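Local coordinates for L-cysteine S-thiosulfotransferase subunit SoxA (Paracoccus denitrificans, PDB 2C1D), which forms the diheme subunit of the SoxAX cytochrome complex, which oxidatively couples thiosulfate to a cysteine of the sulfur carrier protein SoxY, at residues Arg42-Ser45 with Thr46-Leu49; Ser82-Gly86 with Pro87-Ala91; Gly165-Ile168 with Tyr169-Tyr173; Arg99-Glu102 with His103-Lys106. One frame throughout, in Å; residues are numbered along the deposited sequence.

Contact 1 of 4, residues Arg42-Ser45 with Thr46-Leu49; sequences RDDS and TRDL. With HEC (heme c), chain J.
Arg47 folds its guanidinium back over the first turn of helix 44-48, with one face 3.4 Å from Asp44 CA, which sits toward the rim of the group. A bend at chi3 (-44°) turns the chain back this way and brings NH1 to the backbone of Arg42. There Arg47 NH1 donates to Arg42 O at 2.8 Å, and the acceptor lies in the guanidinium plane. Asp44 OD1 approaches Arg47 NH2 to 3.3 Å from well out of that plane, so this salt bridge is one of charge alone. Arg47 NE pairs with Asp5.

Asp43 is the N-cap of the helix. Its CG stands between the backbone N and the carbonyl carbon (chi1 57°), which brings OD1 to the first-turn N-H of Thr46. That one oxygen takes two donors: Thr46 N at 3.1 Å and, on its syn side, Thr46 OG1 at 2.8 Å. A water links Thr46 OG1 to Ser45 OG. Along the helix, Asp44 and Asp48, four residues apart, bring like charges together, Asp44 OD1 lying 3.1 Å from Asp48 OD2 with the carboxylates nearly perpendicular; Arg51, bridged to Asp48, probably eases the repulsion.

Arg42 bends away from the helix, and its NH1 gives a weak hydrogen bond to propionate O2D of the heme c ligated by His184, while NH2 binds His196 O. The residues flanking the short helix meet strand 261-263, Arg42 touching Arg263 and Leu49 touching Val262, while Thr46 and Leu49 both rest on Leu210.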
# COMPACT_ATOMS: atom_id res chain seq x y z
N ARG A 42 10.06 -8.53 -6.17
CA ARG A 42 11.28 -7.77 -5.96
C ARG A 42 12.38 -8.22 -6.92
O ARG A 42 12.31 -9.32 -7.46
CB ARG A 42 11.72 -7.92 -4.50
CG ARG A 42 10.61 -7.69 -3.49
CD ARG A 42 10.29 -6.24 -3.21
NE ARG A 42 9.73 -5.49 -4.34
CZ ARG A 42 8.43 -5.31 -4.58
NH1 ARG A 42 7.51 -5.90 -3.82
NH2 ARG A 42 8.03 -4.54 -5.59
N ASP A 43 13.39 -7.37 -7.16
CA ASP A 43 14.52 -7.79 -7.99
C ASP A 43 15.40 -8.80 -7.24
O ASP A 43 15.28 -8.96 -6.01
CB ASP A 43 15.35 -6.60 -8.54
CG ASP A 43 15.91 -5.67 -7.46
OD1 ASP A 43 16.14 -6.10 -6.31
OD2 ASP A 43 16.17 -4.46 -7.69
N ASP A 44 16.28 -9.50 -7.96
CA ASP A 44 16.98 -10.63 -7.33
C ASP A 44 17.89 -10.19 -6.20
O ASP A 44 18.02 -10.91 -5.21
CB ASP A 44 17.80 -11.49 -8.32
CG ASP A 44 18.47 -12.68 -7.60
OD1 ASP A 44 17.72 -13.45 -6.90
OD2 ASP A 44 19.72 -12.89 -7.64
N SER A 45 18.51 -9.02 -6.31
CA SER A 45 19.42 -8.58 -5.26
C SER A 45 18.63 -8.34 -3.95
O SER A 45 19.12 -8.61 -2.86
CB SER A 45 20.25 -7.36 -5.68
OG SER A 45 19.75 -6.14 -5.15
N THR A 46 17.38 -7.87 -4.06
CA THR A 46 16.57 -7.66 -2.86
C THR A 46 16.04 -9.01 -2.33
O THR A 46 16.04 -9.25 -1.13
CB THR A 46 15.41 -6.72 -3.17
OG1 THR A 46 15.92 -5.46 -3.62
CG2 THR A 46 14.62 -6.41 -1.90
N ARG A 47 15.63 -9.89 -3.24
CA ARG A 47 15.16 -11.23 -2.87
C ARG A 47 16.26 -11.97 -2.10
O ARG A 47 15.98 -12.65 -1.13
CB ARG A 47 14.75 -12.04 -4.12
CG ARG A 47 13.45 -11.57 -4.76
CD ARG A 47 12.73 -12.59 -5.62
NE ARG A 47 13.62 -13.32 -6.52
CZ ARG A 47 14.07 -12.86 -7.71
NH1 ARG A 47 13.75 -11.65 -8.15
NH2 ARG A 47 14.86 -13.63 -8.46
N ASP A 48 17.51 -11.78 -2.53
CA ASP A 48 18.65 -12.46 -1.90
C ASP A 48 18.83 -12.03 -0.45
O ASP A 48 19.28 -12.83 0.37
CB ASP A 48 19.95 -12.24 -2.71
CG ASP A 48 20.04 -13.16 -3.94
OD1 ASP A 48 21.06 -13.13 -4.70
OD2 ASP A 48 19.16 -13.98 -4.25
N LEU A 49 18.47 -10.79 -0.12
CA LEU A 49 18.58 -10.32 1.26
C LEU A 49 17.72 -11.08 2.26
O LEU A 49 17.99 -11.06 3.45
CB LEU A 49 18.25 -8.85 1.36
CG LEU A 49 19.21 -7.97 0.57
CD1 LEU A 49 18.73 -6.57 0.65
CD2 LEU A 49 20.63 -8.11 1.12
FE HEC J . -0.06 -0.43 -1.36
CHA HEC J . 3.09 -1.72 -1.07
CHB HEC J . -1.02 -2.40 1.33
CHC HEC J . -3.15 0.92 -1.50
CHD HEC J . 0.75 1.10 -4.28
NA HEC J . 0.88 -1.82 -0.10
C1A HEC J . 2.19 -2.20 -0.17
C2A HEC J . 2.43 -3.18 0.85
C3A HEC J . 1.27 -3.36 1.52
C4A HEC J . 0.28 -2.51 0.92
CMA HEC J . 1.00 -4.29 2.70
CAA HEC J . 3.78 -3.90 1.12
CBA HEC J . 3.74 -5.30 0.48
CGA HEC J . 5.01 -6.08 0.78
O1A HEC J . 5.11 -7.24 0.31
O2A HEC J . 5.94 -5.55 1.47
NB HEC J . -1.73 -0.68 -0.31
C1B HEC J . -1.93 -1.50 0.79
C2B HEC J . -3.22 -1.21 1.34
C3B HEC J . -3.81 -0.32 0.56
C4B HEC J . -2.88 0.05 -0.46
CMB HEC J . -3.82 -1.94 2.55
CAB HEC J . -5.22 0.28 0.77
CBB HEC J . -5.31 0.93 1.97
NC HEC J . -1.04 0.80 -2.67
C1C HEC J . -2.33 1.21 -2.55
C2C HEC J . -2.64 2.10 -3.65
C3C HEC J . -1.55 2.15 -4.45
C4C HEC J . -0.54 1.31 -3.82
CMC HEC J . -4.03 2.77 -3.80
CAC HEC J . -1.25 2.90 -5.79
CBC HEC J . -1.63 4.15 -6.07
ND HEC J . 1.61 -0.32 -2.46
C1D HEC J . 1.73 0.39 -3.66
C2D HEC J . 3.08 0.28 -4.16
C3D HEC J . 3.80 -0.58 -3.15
C4D HEC J . 2.82 -0.91 -2.15
CMD HEC J . 3.69 0.90 -5.43
CAD HEC J . 5.27 -1.07 -3.21
CBD HEC J . 5.34 -2.24 -4.21
CGD HEC J . 4.66 -3.50 -3.71
O1D HEC J . 3.47 -3.74 -3.97
O2D HEC J . 5.30 -4.31 -3.03
O HOH W 1 18.54 -4.43 -3.36

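Contact 2 of 4, residues Ser82-Gly86 with Pro87-Ala91; sequences SCHQG and PESMA. With HEC (heme c), chain I.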
# COMPACT_ATOMS: atom_id res chain seq x y z
N SER A 82 10.56 -12.67 32.50
CA SER A 82 10.25 -12.99 33.90
C SER A 82 8.92 -13.73 34.01
O SER A 82 8.76 -14.56 34.90
CB SER A 82 10.30 -11.75 34.81
OG SER A 82 9.29 -10.80 34.54
N CYS A 83 8.01 -13.47 33.07
CA CYS A 83 6.73 -14.18 33.01
C CYS A 83 6.61 -15.19 31.88
O CYS A 83 5.99 -16.24 32.07
CB CYS A 83 5.58 -13.19 32.90
SG CYS A 83 5.39 -12.15 34.36
N HIS A 84 7.19 -14.89 30.72
CA HIS A 84 6.98 -15.73 29.52
C HIS A 84 8.15 -16.65 29.23
O HIS A 84 8.09 -17.44 28.30
CB HIS A 84 6.75 -14.86 28.30
CG HIS A 84 5.49 -14.08 28.35
ND1 HIS A 84 4.25 -14.68 28.34
CD2 HIS A 84 5.27 -12.75 28.37
CE1 HIS A 84 3.32 -13.75 28.37
NE2 HIS A 84 3.91 -12.56 28.40
N GLN A 85 9.22 -16.54 30.03
CA GLN A 85 10.50 -17.20 29.73
C GLN A 85 11.02 -16.86 28.31
O GLN A 85 10.97 -15.71 27.92
CB GLN A 85 10.38 -18.71 29.99
CG GLN A 85 10.10 -19.03 31.46
CD GLN A 85 8.70 -19.57 31.68
OE1 GLN A 85 7.72 -18.82 31.67
NE2 GLN A 85 8.59 -20.89 31.91
N GLY A 86 11.53 -17.84 27.56
CA GLY A 86 12.00 -17.60 26.20
C GLY A 86 10.92 -17.04 25.29
O GLY A 86 9.72 -17.23 25.54
N PRO A 87 11.31 -16.36 24.22
CA PRO A 87 10.32 -15.80 23.29
C PRO A 87 9.61 -16.89 22.49
O PRO A 87 8.55 -16.63 21.91
CB PRO A 87 11.15 -14.87 22.40
CG PRO A 87 12.54 -15.49 22.40
CD PRO A 87 12.70 -16.10 23.80
N GLU A 88 10.17 -18.10 22.46
CA GLU A 88 9.48 -19.24 21.85
C GLU A 88 8.10 -19.50 22.49
O GLU A 88 7.28 -20.25 21.93
CB GLU A 88 10.35 -20.50 21.81
CG GLU A 88 10.70 -21.15 23.16
CD GLU A 88 11.95 -20.56 23.82
OE1 GLU A 88 12.47 -19.53 23.35
OE2 GLU A 88 12.41 -21.14 24.83
N SER A 89 7.85 -18.90 23.66
CA SER A 89 6.54 -18.93 24.34
C SER A 89 5.45 -18.36 23.45
O SER A 89 4.27 -18.70 23.60
CB SER A 89 6.61 -18.15 25.66
OG SER A 89 6.91 -16.78 25.47
N MET A 90 5.84 -17.50 22.51
CA MET A 90 4.92 -16.91 21.57
C MET A 90 4.85 -17.65 20.24
O MET A 90 4.32 -17.11 19.27
CB MET A 90 5.27 -15.45 21.35
CG MET A 90 5.18 -14.61 22.62
SD MET A 90 3.48 -14.63 23.24
CE MET A 90 3.72 -14.40 25.09
N ALA A 91 5.34 -18.88 20.19
CA ALA A 91 5.27 -19.68 18.97
C ALA A 91 3.83 -19.76 18.45
O ALA A 91 2.87 -19.89 19.24
CB ALA A 91 5.81 -21.04 19.17
FE HEC I . 2.78 -10.78 28.45
CHA HEC I . -0.15 -12.22 27.21
CHB HEC I . 3.86 -10.28 25.32
CHC HEC I . 5.43 -9.11 29.74
CHD HEC I . 2.00 -11.99 31.57
NA HEC I . 2.00 -11.20 26.62
C1A HEC I . 0.80 -11.80 26.31
C2A HEC I . 0.68 -11.86 24.89
C3A HEC I . 1.80 -11.32 24.37
C4A HEC I . 2.64 -10.87 25.45
CMA HEC I . 2.14 -11.15 22.89
CAA HEC I . -0.52 -12.46 24.14
CBA HEC I . -0.46 -13.96 24.30
CGA HEC I . -1.69 -14.70 23.80
O1A HEC I . -2.80 -14.12 23.73
O2A HEC I . -1.50 -15.91 23.50
NB HEC I . 4.39 -9.88 27.66
C1B HEC I . 4.60 -9.70 26.32
C2B HEC I . 5.71 -8.76 26.17
C3B HEC I . 6.15 -8.45 27.39
C4B HEC I . 5.33 -9.15 28.36
CMB HEC I . 6.31 -8.32 24.82
CAB HEC I . 7.33 -7.48 27.73
CBB HEC I . 7.16 -6.25 27.15
NC HEC I . 3.58 -10.62 30.34
C1C HEC I . 4.63 -9.79 30.65
C2C HEC I . 4.84 -9.88 32.08
C3C HEC I . 3.82 -10.59 32.62
C4C HEC I . 3.06 -11.13 31.51
CMC HEC I . 5.84 -8.98 32.85
CAC HEC I . 3.56 -10.93 34.13
CBC HEC I . 3.52 -9.93 35.04
ND HEC I . 1.17 -11.93 29.24
C1D HEC I . 1.06 -12.24 30.59
C2D HEC I . -0.23 -12.86 30.83
C3D HEC I . -0.92 -12.91 29.48
C4D HEC I . 0.03 -12.32 28.55
CMD HEC I . -0.83 -13.37 32.16
CAD HEC I . -2.32 -13.47 29.16
CBD HEC I . -2.20 -14.93 28.86
CGD HEC I . -3.53 -15.51 28.39
O1D HEC I . -3.77 -16.73 28.61
O2D HEC I . -4.32 -14.75 27.78
O HOH W 2 11.37 -20.73 27.47
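His84 and Met90 meet directly beside the heme, where the CXXCH heme c motif running from Cys80 to His84 gives way to a short 3-10 turn. NE2 of His84 binds the heme iron at 2.1 Å, and Cys117 supplies the other axial ligand; Cys83 is one of the two covalent attachment points. Met90 lays its methyl over one face of the imidazole, CE standing 3.5 Å from the ring centroid and displaced toward the ND1-CE1 side of the ring, a CH-pi contact. The methionine chain bends at chi2 (-62°) to get there, and its SD meanwhile touches heme methyl CMA at 3.7 Å. One side chain therefore packs against both the axial ligand and the porphyrin edge.

The second shell sets the turn that carries Met90. Gln85 leaves the helix with positive phi, and Gly86 O then receives two bonds from Ser89: OG at 2.8 Å, in the carbonyl plane, and N at 3.1 Å, from above it. The same hydroxyl OG lies 3.4 Å from His84 CB, so Ser89 also packs against the base of the ligand. Pro87 packs on Leu66 and Trp69 of helix 59-70, and Trp69 also holds Gln85 O. On the exposed side, a water accepts from Gly86 N at 2.9 Å and donates to Glu88 OE2.

Contact 3 of 4, residues Gly165-Ile168 with Tyr169-Tyr173; sequences GKEI and YYTRY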
# COMPACT_ATOMS: atom_id res chain seq x y z
N GLY A 165 -13.11 -4.32 7.48
CA GLY A 165 -11.84 -4.18 6.78
C GLY A 165 -12.01 -4.35 5.28
O GLY A 165 -11.39 -3.63 4.49
N LYS A 166 -12.86 -5.28 4.88
CA LYS A 166 -13.12 -5.50 3.46
C LYS A 166 -13.62 -4.21 2.82
O LYS A 166 -13.16 -3.82 1.75
CB LYS A 166 -14.14 -6.65 3.24
CG LYS A 166 -14.40 -6.94 1.78
CD LYS A 166 -15.57 -7.94 1.59
CE LYS A 166 -16.07 -7.97 0.13
NZ LYS A 166 -16.97 -9.15 -0.04
N GLU A 167 -14.57 -3.55 3.48
CA GLU A 167 -15.13 -2.30 2.94
C GLU A 167 -14.02 -1.24 2.70
O GLU A 167 -14.00 -0.59 1.66
CB GLU A 167 -16.24 -1.77 3.87
CG GLU A 167 -17.16 -0.75 3.23
CD GLU A 167 -17.91 0.12 4.22
OE1 GLU A 167 -18.00 -0.24 5.43
OE2 GLU A 167 -18.41 1.19 3.79
N ILE A 168 -13.12 -1.09 3.67
CA ILE A 168 -11.99 -0.15 3.57
C ILE A 168 -11.14 -0.53 2.36
O ILE A 168 -10.81 0.34 1.56
CB ILE A 168 -11.15 -0.16 4.90
CG1 ILE A 168 -12.02 0.35 6.05
CG2 ILE A 168 -9.83 0.65 4.78
CD1 ILE A 168 -11.40 0.20 7.43
N TYR A 169 -10.85 -1.83 2.20
CA TYR A 169 -9.97 -2.34 1.14
C TYR A 169 -10.42 -1.92 -0.26
O TYR A 169 -9.59 -1.62 -1.12
CB TYR A 169 -9.85 -3.89 1.18
CG TYR A 169 -8.62 -4.39 0.45
CD1 TYR A 169 -7.40 -4.40 1.07
CD2 TYR A 169 -8.68 -4.81 -0.88
CE1 TYR A 169 -6.26 -4.81 0.43
CE2 TYR A 169 -7.52 -5.23 -1.56
CZ TYR A 169 -6.30 -5.20 -0.89
OH TYR A 169 -5.13 -5.61 -1.51
N TYR A 170 -11.74 -1.89 -0.45
CA TYR A 170 -12.35 -1.56 -1.73
C TYR A 170 -12.88 -0.12 -1.83
O TYR A 170 -13.43 0.26 -2.85
CB TYR A 170 -13.48 -2.56 -2.01
CG TYR A 170 -12.93 -3.92 -2.31
CD1 TYR A 170 -12.77 -4.87 -1.31
CD2 TYR A 170 -12.52 -4.25 -3.59
CE1 TYR A 170 -12.23 -6.13 -1.59
CE2 TYR A 170 -11.97 -5.48 -3.88
CZ TYR A 170 -11.83 -6.42 -2.88
OH TYR A 170 -11.29 -7.64 -3.19
N THR A 171 -12.69 0.69 -0.80
CA THR A 171 -13.13 2.10 -0.84
C THR A 171 -12.11 2.94 -1.55
O THR A 171 -10.91 2.85 -1.29
CB THR A 171 -13.38 2.64 0.58
OG1 THR A 171 -14.50 1.97 1.13
CG2 THR A 171 -13.82 4.13 0.57
N ARG A 172 -12.58 3.78 -2.47
CA ARG A 172 -11.66 4.52 -3.32
C ARG A 172 -11.46 5.87 -2.68
O ARG A 172 -12.30 6.75 -2.82
CB ARG A 172 -12.20 4.64 -4.73
CG ARG A 172 -12.29 3.29 -5.42
CD ARG A 172 -12.84 3.34 -6.80
NE ARG A 172 -11.90 4.00 -7.69
CZ ARG A 172 -11.87 3.88 -8.99
NH1 ARG A 172 -12.75 3.10 -9.63
NH2 ARG A 172 -10.95 4.55 -9.67
N TYR A 173 -10.39 5.99 -1.92
CA TYR A 173 -10.09 7.18 -1.14
C TYR A 173 -9.43 8.34 -1.90
O TYR A 173 -8.79 8.17 -2.95
CB TYR A 173 -9.21 6.80 0.04
CG TYR A 173 -9.90 5.90 1.06
CD1 TYR A 173 -9.49 4.57 1.25
CD2 TYR A 173 -10.94 6.38 1.85
CE1 TYR A 173 -10.10 3.77 2.19
CE2 TYR A 173 -11.57 5.57 2.78
CZ TYR A 173 -11.16 4.27 2.94
OH TYR A 173 -11.80 3.49 3.89
O HOH W 3 -8.94 1.53 -0.04
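Backbone and hydroxyl hydrogen bonds bind Gly165-Ile168 to the residues that follow. Tyr169 N reaches Gly165 O at 3.0 Å in the regular helical pattern, and Tyr170 N makes a longer bond to Lys166 O. The spacing then tightens: Thr171 N turns to Ile168 O, three residues back, from far above the carbonyl plane. The hydroxyl of the same threonine takes up Glu167 O, with Thr171 OG1 donating at 2.7 Å. Its OG1 lies anti to the carbonyl carbon (chi1 -67°), which points it back along the helix. A water sits 2.7 Å from Ile168 O, positioned to donate to it, and lies equally near Thr171 O.

Packing contacts are built round the tyrosines. Tyr173 crosses Ile168 at a slant, its hydroxyl end against CG2: Tyr173 CE1 lies 4.1 Å from Ile168 CG2 and OH 3.6 Å. Tyr170 sets its ring edge against the backbone, with CD1 3.3 Å from Lys166 O near the ring plane, while Lys166 CG touches CD1 and CE1 as the two side chains cross. The phenol itself is held by Glu185 and Arg251.

Tyr169 departs in another direction, packing on Cys180 and His184 of the second heme c site, and Arg172 bonds to Gly88 O and Thr89 O of the SoxX chain. This is the end of helix 159-170 in the second cytochrome c domain, a helix that packs against the heme-binding CXXCH helix 180-184 as the chain turns toward the SoxX interface.

Contact 4 of 4, residues Arg99-Glu102 with His103-Lys106; sequences RVDE and HTGK. With ZN (zinc ion), chain L; HEC (heme c), chain I.
Asp101 packs its carboxylate into the turn made by His103 and Thr104, in the tight half of the hairpin joining strands 99-100 and 107-108. With CG anti to the backbone N (chi1 -173°), OD1 takes two backbone donors: Thr104 N at 3.0 Å on its anti lone pair, and His103 N from above the carboxylate plane. Asp101 N closes the loop on Lys106 O at 2.9 Å, and Gly105 N bonds back to Asp101 O. Thr104 OG1 accepts from Lys106 N, an ST turn, while OD2 of the aspartate is held by Tyr113.

The solvent side is looser and carries the metal. Glu102 runs beside His103, its CG over the centre of the imidazole at 3.7 Å and its carboxylate stacked nearly parallel to the ring. His103 NE2 binds a zinc ion at 2.0 Å, together with heme propionate O1D at 1.9 Å and a water at 2.2 Å. That water donates to Glu102 OE2 at 2.7 Å, which makes the glutamate a second-shell residue of the zinc site. Arg99, whose NE is bonded to Tyr113, gives the other propionate a weak hydrogen bond through NH2. Cationic groups thus meet both propionates, which probably stabilises their negative charge.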
# COMPACT_ATOMS: atom_id res chain seq x y z
N ARG A 99 -6.51 -11.33 15.62
CA ARG A 99 -7.63 -12.17 16.04
C ARG A 99 -8.51 -11.56 17.13
O ARG A 99 -8.10 -10.66 17.84
CB ARG A 99 -7.11 -13.53 16.50
CG ARG A 99 -6.46 -13.49 17.89
CD ARG A 99 -5.62 -14.72 18.23
NE ARG A 99 -4.99 -14.67 19.55
CZ ARG A 99 -4.29 -15.66 20.08
NH1 ARG A 99 -4.13 -16.78 19.40
NH2 ARG A 99 -3.73 -15.53 21.27
N VAL A 100 -9.71 -12.12 17.27
CA VAL A 100 -10.58 -11.85 18.41
C VAL A 100 -10.05 -12.70 19.56
O VAL A 100 -9.98 -13.91 19.47
CB VAL A 100 -12.06 -12.24 18.10
CG1 VAL A 100 -12.96 -12.02 19.35
CG2 VAL A 100 -12.58 -11.41 16.95
N ASP A 101 -9.62 -12.04 20.63
CA ASP A 101 -9.08 -12.72 21.78
C ASP A 101 -10.06 -13.65 22.43
O ASP A 101 -11.24 -13.32 22.58
CB ASP A 101 -8.64 -11.69 22.81
CG ASP A 101 -7.90 -12.33 23.95
OD1 ASP A 101 -8.50 -12.48 25.06
OD2 ASP A 101 -6.74 -12.74 23.77
N GLU A 102 -9.58 -14.82 22.82
CA GLU A 102 -10.43 -15.88 23.32
C GLU A 102 -11.07 -15.56 24.68
O GLU A 102 -12.11 -16.10 24.99
CB GLU A 102 -9.67 -17.22 23.38
CG GLU A 102 -8.52 -17.26 24.39
CD GLU A 102 -8.01 -18.66 24.68
OE1 GLU A 102 -8.81 -19.52 25.11
OE2 GLU A 102 -6.79 -18.92 24.52
N HIS A 103 -10.43 -14.71 25.47
CA HIS A 103 -10.91 -14.34 26.80
C HIS A 103 -11.68 -13.01 26.83
O HIS A 103 -12.66 -12.93 27.54
CB HIS A 103 -9.76 -14.19 27.78
CG HIS A 103 -8.80 -15.34 27.81
ND1 HIS A 103 -9.19 -16.61 28.15
CD2 HIS A 103 -7.46 -15.38 27.63
CE1 HIS A 103 -8.12 -17.40 28.13
NE2 HIS A 103 -7.06 -16.67 27.84
N THR A 104 -11.25 -11.98 26.10
CA THR A 104 -11.91 -10.66 26.18
C THR A 104 -12.95 -10.41 25.10
O THR A 104 -13.77 -9.49 25.21
CB THR A 104 -10.88 -9.54 26.08
OG1 THR A 104 -10.19 -9.60 24.81
CG2 THR A 104 -9.84 -9.67 27.16
N GLY A 105 -12.91 -11.21 24.04
CA GLY A 105 -13.64 -10.93 22.81
C GLY A 105 -13.29 -9.66 22.04
O GLY A 105 -14.03 -9.28 21.13
N LYS A 106 -12.16 -9.02 22.36
CA LYS A 106 -11.71 -7.83 21.62
C LYS A 106 -10.84 -8.23 20.42
O LYS A 106 -10.03 -9.16 20.51
CB LYS A 106 -10.91 -6.91 22.53
CG LYS A 106 -11.65 -6.49 23.80
CD LYS A 106 -11.05 -5.25 24.43
CE LYS A 106 -10.19 -5.51 25.63
NZ LYS A 106 -10.50 -4.45 26.69
ZN ZN L . -5.16 -17.37 27.51
FE HEC I . 2.78 -10.78 28.45
CHA HEC I . -0.15 -12.22 27.21
CHB HEC I . 3.86 -10.28 25.32
CHC HEC I . 5.43 -9.11 29.74
CHD HEC I . 2.00 -11.99 31.57
NA HEC I . 2.00 -11.20 26.62
C1A HEC I . 0.80 -11.80 26.31
C2A HEC I . 0.68 -11.86 24.89
C3A HEC I . 1.80 -11.32 24.37
C4A HEC I . 2.64 -10.87 25.45
CMA HEC I . 2.14 -11.15 22.89
CAA HEC I . -0.52 -12.46 24.14
CBA HEC I . -0.46 -13.96 24.30
CGA HEC I . -1.69 -14.70 23.80
O1A HEC I . -2.80 -14.12 23.73
O2A HEC I . -1.50 -15.91 23.50
NB HEC I . 4.39 -9.88 27.66
C1B HEC I . 4.60 -9.70 26.32
C2B HEC I . 5.71 -8.76 26.17
C3B HEC I . 6.15 -8.45 27.39
C4B HEC I . 5.33 -9.15 28.36
CMB HEC I . 6.31 -8.32 24.82
CAB HEC I . 7.33 -7.48 27.73
CBB HEC I . 7.16 -6.25 27.15
NC HEC I . 3.58 -10.62 30.34
C1C HEC I . 4.63 -9.79 30.65
C2C HEC I . 4.84 -9.88 32.08
C3C HEC I . 3.82 -10.59 32.62
C4C HEC I . 3.06 -11.13 31.51
CMC HEC I . 5.84 -8.98 32.85
CAC HEC I . 3.56 -10.93 34.13
CBC HEC I . 3.52 -9.93 35.04
ND HEC I . 1.17 -11.93 29.24
C1D HEC I . 1.06 -12.24 30.59
C2D HEC I . -0.23 -12.86 30.83
C3D HEC I . -0.92 -12.91 29.48
C4D HEC I . 0.03 -12.32 28.55
CMD HEC I . -0.83 -13.37 32.16
CAD HEC I . -2.32 -13.47 29.16
CBD HEC I . -2.20 -14.93 28.86
CGD HEC I . -3.53 -15.51 28.39
O1D HEC I . -3.77 -16.73 28.61
O2D HEC I . -4.32 -14.75 27.78
O HOH W 4 -4.96 -17.18 25.34

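In the fold
None of the four contacts is a deep core. Contacts 1 and 3 are partly buried, at helix ends of opposite kind: 42-49 starts a helix through an aspartate cap, whereas 165-173 finishes one through a threonine hydroxyl and tyrosine packing. Both belong to the surroundings of the active-site heme, though their nearest atoms stay about 13 Å apart. Contacts 2 and 4 are surface contacts in the first cytochrome c domain and share one heme, contact 2 serving its iron and contact 4 its propionates. Metal chemistry accordingly marks that pair, with iron in one and zinc in the other, while contact 1 mixes capping hydrogen bonds with charged side chains and contact 3 relies on hydrogen bonds and aromatic packing.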